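Local structure of diguanylate cyclase TpbB (4IOB) at residues A92-M103 with T117-L125. The protein catalyses the condensation of two GTP molecules into the second messenger cyclic-di-GMP, acting as a magnesium-dependent homodimer within a signalling system important for biofilm formation. Numbering follows the deposited sequence.
Sequences ALRIADNIIASM and TSLTIGIAL
Ala96 meets two extended isoleucines, and the gap between the backbones narrows from Ala92–Ile123, whose CA atoms are 7.6 Å apart, to Ile100–Leu119, whose CA atoms are only 5.6 Å apart. This is a helix laid on the central sheet of the GGDEF domain, whose strand order is 2-3-1-4-5; helix 89-102 runs almost antiparallel to strand 119-126, at 165° over the segments. No hydrogen bond joins the two; the contact is made mostly by apolar side chains. Leu119, Ile121, Ile123 and Leu125 point at the helix, while Thr120, which points away, and Ala124 meet helix 133-150.

The isoleucines do the reaching. With chi2 extended in both, Ile121 and Ile123 end in CD1 methyls that approach Ala96 CB from two directions, at 4.0 Å and 3.7 Å respectively. Ile121 CD1 also lies 3.7 Å from Ile100 CG1, the two side chains lying antiparallel alongside one another, and it touches Ile99 as well, so one methyl fills the hollow among three helix residues. At right angles to Leu119, Ile99 sends CG2 to its CD1 at 3.6 Å. The Leu119 side chain lies about 4 Å from that of Ser35, a magnesium-binding residue, which places this end of the contact beside the metal site.

Beyond the helix, Met103 folds back at chi2 (-56°) and chi3 (-58°), bending over Leu119 and directing CE toward Thr117; the exact fit there is doubtful, because Met103 CG is modelled too close to Leu119 CD1. At the other end Leu93 and Ile123 both touch Leu157 on strand 155-157, the neighbouring edge strand, and Ala92 CB sits against Ile123 CG2 and Leu125 CD2.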
ATOM      1  N   ALA A  92       2.284   6.765 -10.266  1.00 39.73           N
ATOM      2  CA  ALA A  92       2.089   5.675  -9.318  1.00 37.54           C
ATOM      3  C   ALA A  92       3.413   5.269  -8.680  1.00 37.34           C
ATOM      4  O   ALA A  92       3.486   5.037  -7.474  1.00 37.00           O
ATOM      5  CB  ALA A  92       1.442   4.483 -10.006  1.00 38.51           C
ATOM      6  N   LEU A  93       4.457   5.187  -9.499  1.00 37.91           N
ATOM      7  CA  LEU A  93       5.789   4.852  -9.008  1.00 38.06           C
ATOM      8  C   LEU A  93       6.346   5.991  -8.161  1.00 37.86           C
ATOM      9  O   LEU A  93       7.081   5.765  -7.201  1.00 39.61           O
ATOM     10  CB  LEU A  93       6.732   4.555 -10.174  1.00 38.73           C
ATOM     11  CG  LEU A  93       6.412   3.321 -11.022  1.00 39.10           C
ATOM     12  CD1 LEU A  93       7.303   3.270 -12.254  1.00 39.56           C
ATOM     13  CD2 LEU A  93       6.557   2.051 -10.199  1.00 40.06           C
ATOM     14  N   ARG A  94       5.987   7.216  -8.530  1.00 37.67           N
ATOM     15  CA  ARG A  94       6.431   8.406  -7.816  1.00 38.86           C
ATOM     16  C   ARG A  94       5.874   8.423  -6.396  1.00 39.61           C
ATOM     17  O   ARG A  94       6.597   8.688  -5.434  1.00 40.18           O
ATOM     18  CB  ARG A  94       5.987   9.664  -8.565  1.00 39.14           C
ATOM     19  CG  ARG A  94       6.508  10.967  -7.981  1.00 40.20           C
ATOM     20  CD  ARG A  94       7.911  11.279  -8.477  1.00 40.59           C
ATOM     21  N   ILE A  95       4.581   8.141  -6.275  1.00 38.67           N
ATOM     22  CA  ILE A  95       3.917   8.116  -4.977  1.00 38.47           C
ATOM     23  C   ILE A  95       4.471   6.996  -4.101  1.00 39.36           C
ATOM     24  O   ILE A  95       4.652   7.170  -2.897  1.00 39.45           O
ATOM     25  CB  ILE A  95       2.395   7.946  -5.125  1.00 37.60           C
ATOM     26  CG1 ILE A  95       1.798   9.136  -5.880  1.00 37.97           C
ATOM     27  CG2 ILE A  95       1.739   7.794  -3.761  1.00 37.09           C
ATOM     28  CD1 ILE A  95       0.297   9.059  -6.054  1.00 38.62           C
ATOM     29  N   ALA A  96       4.740   5.848  -4.717  1.00 39.18           N
ATOM     30  CA  ALA A  96       5.316   4.715  -4.005  1.00 39.92           C
ATOM     31  C   ALA A  96       6.697   5.065  -3.462  1.00 40.74           C
ATOM     32  O   ALA A  96       7.020   4.757  -2.315  1.00 41.11           O
ATOM     33  CB  ALA A  96       5.393   3.500  -4.915  1.00 40.67           C
ATOM     34  N   ASP A  97       7.511   5.708  -4.296  1.00 40.51           N
ATOM     35  CA  ASP A  97       8.830   6.159  -3.874  1.00 39.79           C
ATOM     36  C   ASP A  97       8.716   7.035  -2.633  1.00 39.41           C
ATOM     37  O   ASP A  97       9.496   6.903  -1.691  1.00 39.28           O
ATOM     38  CB  ASP A  97       9.517   6.939  -4.998  1.00 40.06           C
ATOM     39  CG  ASP A  97       9.851   6.070  -6.192  1.00 40.87           C
ATOM     40  OD1 ASP A  97       9.683   4.836  -6.100  1.00 41.01           O
ATOM     41  OD2 ASP A  97      10.286   6.622  -7.226  1.00 40.93           O
ATOM     42  N   ASN A  98       7.733   7.931  -2.643  1.00 39.15           N
ATOM     43  CA  ASN A  98       7.508   8.839  -1.525  1.00 37.89           C
ATOM     44  C   ASN A  98       7.075   8.104  -0.261  1.00 36.62           C
ATOM     45  O   ASN A  98       7.509   8.439   0.842  1.00 36.39           O
ATOM     46  CB  ASN A  98       6.471   9.899  -1.901  1.00 38.52           C
ATOM     47  CG  ASN A  98       6.887  10.722  -3.104  1.00 38.89           C
ATOM     48  OD1 ASN A  98       8.021  10.627  -3.574  1.00 39.67           O
ATOM     49  ND2 ASN A  98       5.968  11.538  -3.610  1.00 39.29           N
ATOM     50  N   ILE A  99       6.216   7.104  -0.428  1.00 34.92           N
ATOM     51  CA  ILE A  99       5.737   6.313   0.698  1.00 33.72           C
ATOM     52  C   ILE A  99       6.884   5.560   1.365  1.00 35.43           C
ATOM     53  O   ILE A  99       6.974   5.507   2.592  1.00 36.55           O
ATOM     54  CB  ILE A  99       4.657   5.305   0.262  1.00 32.27           C
ATOM     55  CG1 ILE A  99       3.414   6.040  -0.239  1.00 31.37           C
ATOM     56  CG2 ILE A  99       4.299   4.378   1.414  1.00 32.99           C
ATOM     57  CD1 ILE A  99       2.279   5.121  -0.636  1.00 30.10           C
ATOM     58  N   ILE A 100       7.760   4.981   0.551  1.00 34.81           N
ATOM     59  CA  ILE A 100       8.903   4.235   1.060  1.00 34.25           C
ATOM     60  C   ILE A 100       9.939   5.165   1.683  1.00 35.15           C
ATOM     61  O   ILE A 100      10.681   4.769   2.581  1.00 36.39           O
ATOM     62  CB  ILE A 100       9.573   3.402  -0.049  1.00 33.85           C
ATOM     63  CG1 ILE A 100       8.605   2.339  -0.574  1.00 33.31           C
ATOM     64  CG2 ILE A 100      10.849   2.753   0.466  1.00 33.51           C
ATOM     65  CD1 ILE A 100       9.179   1.487  -1.685  1.00 33.94           C
ATOM     66  N   ALA A 101       9.980   6.402   1.202  1.00 35.33           N
ATOM     67  CA  ALA A 101      10.936   7.386   1.695  1.00 36.79           C
ATOM     68  C   ALA A 101      10.497   7.978   3.031  1.00 39.48           C
ATOM     69  O   ALA A 101      11.318   8.486   3.794  1.00 41.28           O
ATOM     70  CB  ALA A 101      11.142   8.488   0.667  1.00 35.48           C
ATOM     71  N   SER A 102       9.199   7.910   3.309  1.00 41.83           N
ATOM     72  CA  SER A 102       8.660   8.435   4.559  1.00 44.49           C
ATOM     73  C   SER A 102       8.911   7.468   5.711  1.00 48.35           C
ATOM     74  O   SER A 102       8.840   7.848   6.880  1.00 50.18           O
ATOM     75  CB  SER A 102       7.161   8.711   4.426  1.00 43.70           C
ATOM     76  OG  SER A 102       6.433   7.508   4.258  1.00 44.26           O
ATOM     77  N   MET A 103       9.205   6.216   5.374  1.00 51.32           N
ATOM     78  CA  MET A 103       9.468   5.191   6.377  1.00 53.89           C
ATOM     79  C   MET A 103      10.934   5.183   6.793  1.00 56.95           C
ATOM     80  O   MET A 103      11.313   4.514   7.755  1.00 58.36           O
ATOM     81  CB  MET A 103       9.069   3.811   5.852  1.00 52.66           C
ATOM     82  CG  MET A 103       7.568   3.607   5.737  1.00 51.04           C
ATOM     83  SD  MET A 103       6.729   3.889   7.306  1.00 51.80           S
ATOM     84  CE  MET A 103       7.550   2.689   8.350  1.00 50.99           C
ATOM     85  N   THR A 117      11.582   0.472  10.186  1.00 53.57           N
ATOM     86  CA  THR A 117      11.003  -0.539   9.310  1.00 55.20           C
ATOM     87  C   THR A 117      10.943  -0.054   7.867  1.00 54.17           C
ATOM     88  O   THR A 117      11.090   1.136   7.593  1.00 53.66           O
ATOM     89  CB  THR A 117       9.587  -0.939   9.766  1.00 57.11           C
ATOM     90  OG1 THR A 117       8.747   0.222   9.797  1.00 59.18           O
ATOM     91  CG2 THR A 117       9.630  -1.564  11.152  1.00 56.38           C
ATOM     92  N   SER A 118      10.728  -0.988   6.947  1.00 52.77           N
ATOM     93  CA  SER A 118      10.626  -0.660   5.532  1.00 50.02           C
ATOM     94  C   SER A 118       9.262  -1.062   4.989  1.00 47.95           C
ATOM     95  O   SER A 118       8.569  -1.892   5.579  1.00 47.42           O
ATOM     96  CB  SER A 118      11.734  -1.357   4.741  1.00 50.99           C
ATOM     97  OG  SER A 118      13.014  -0.983   5.218  1.00 54.51           O
ATOM     98  N   LEU A 119       8.879  -0.468   3.864  1.00 45.03           N
ATOM     99  CA  LEU A 119       7.612  -0.796   3.225  1.00 43.59           C
ATOM    100  C   LEU A 119       7.828  -1.444   1.863  1.00 43.69           C
ATOM    101  O   LEU A 119       8.501  -0.885   0.997  1.00 45.08           O
ATOM    102  CB  LEU A 119       6.738   0.452   3.082  1.00 41.88           C
ATOM    103  CG  LEU A 119       6.098   0.986   4.365  1.00 41.76           C
ATOM    104  CD1 LEU A 119       5.266   2.225   4.073  1.00 41.91           C
ATOM    105  CD2 LEU A 119       5.249  -0.088   5.027  1.00 41.58           C
ATOM    106  N   THR A 120       7.257  -2.630   1.683  1.00 39.80           N
ATOM    107  CA  THR A 120       7.303  -3.315   0.401  1.00 36.68           C
ATOM    108  C   THR A 120       5.993  -3.086  -0.341  1.00 35.84           C
ATOM    109  O   THR A 120       4.919  -3.388   0.176  1.00 36.72           O
ATOM    110  CB  THR A 120       7.536  -4.825   0.574  1.00 36.52           C
ATOM    111  OG1 THR A 120       8.771  -5.042   1.268  1.00 37.22           O
ATOM    112  CG2 THR A 120       7.593  -5.515  -0.780  1.00 36.51           C
ATOM    113  N   ILE A 121       6.086  -2.549  -1.553  1.00 34.11           N
ATOM    114  CA  ILE A 121       4.895  -2.181  -2.310  1.00 32.21           C
ATOM    115  C   ILE A 121       4.805  -2.894  -3.655  1.00 32.17           C
ATOM    116  O   ILE A 121       5.785  -2.976  -4.395  1.00 32.83           O
ATOM    117  CB  ILE A 121       4.830  -0.660  -2.547  1.00 31.42           C
ATOM    118  CG1 ILE A 121       5.003   0.094  -1.227  1.00 30.42           C
ATOM    119  CG2 ILE A 121       3.519  -0.280  -3.218  1.00 31.84           C
ATOM    120  CD1 ILE A 121       5.033   1.598  -1.383  1.00 30.61           C
ATOM    121  N   GLY A 122       3.617  -3.407  -3.960  1.00 33.00           N
ATOM    122  CA  GLY A 122       3.348  -4.029  -5.253  1.00 33.66           C
ATOM    123  C   GLY A 122       2.329  -3.214  -6.025  1.00 33.56           C
ATOM    124  O   GLY A 122       1.190  -3.051  -5.587  1.00 35.12           O
ATOM    125  N   ILE A 123       2.738  -2.700  -7.180  1.00 32.91           N
ATOM    126  CA  ILE A 123       1.905  -1.774  -7.940  1.00 33.26           C
ATOM    127  C   ILE A 123       1.236  -2.424  -9.148  1.00 34.17           C
ATOM    128  O   ILE A 123       1.908  -2.933 -10.046  1.00 34.19           O
ATOM    129  CB  ILE A 123       2.724  -0.559  -8.413  1.00 32.40           C
ATOM    130  CG1 ILE A 123       3.511   0.036  -7.244  1.00 31.33           C
ATOM    131  CG2 ILE A 123       1.814   0.481  -9.051  1.00 33.03           C
ATOM    132  CD1 ILE A 123       4.454   1.149  -7.645  1.00 32.25           C
ATOM    133  N   ALA A 124      -0.093  -2.398  -9.162  1.00 35.44           N
ATOM    134  CA  ALA A 124      -0.869  -2.901 -10.291  1.00 36.78           C
ATOM    135  C   ALA A 124      -1.562  -1.742 -10.999  1.00 37.83           C
ATOM    136  O   ALA A 124      -2.109  -0.850 -10.351  1.00 39.46           O
ATOM    137  CB  ALA A 124      -1.886  -3.927  -9.823  1.00 37.11           C
ATOM    138  N   LEU A 125      -1.543  -1.760 -12.327  1.00 38.50           N
ATOM    139  CA  LEU A 125      -2.054  -0.638 -13.107  1.00 40.49           C
ATOM    140  C   LEU A 125      -3.252  -0.999 -13.975  1.00 40.98           C
ATOM    141  O   LEU A 125      -3.384  -2.132 -14.438  1.00 40.79           O
ATOM    142  CB  LEU A 125      -0.945  -0.061 -13.991  1.00 41.05           C
ATOM    143  CG  LEU A 125       0.210   0.646 -13.284  1.00 40.72           C
ATOM    144  CD1 LEU A 125       1.352   0.899 -14.256  1.00 41.67           C
ATOM    145  CD2 LEU A 125      -0.264   1.948 -12.656  1.00 41.15           C
TER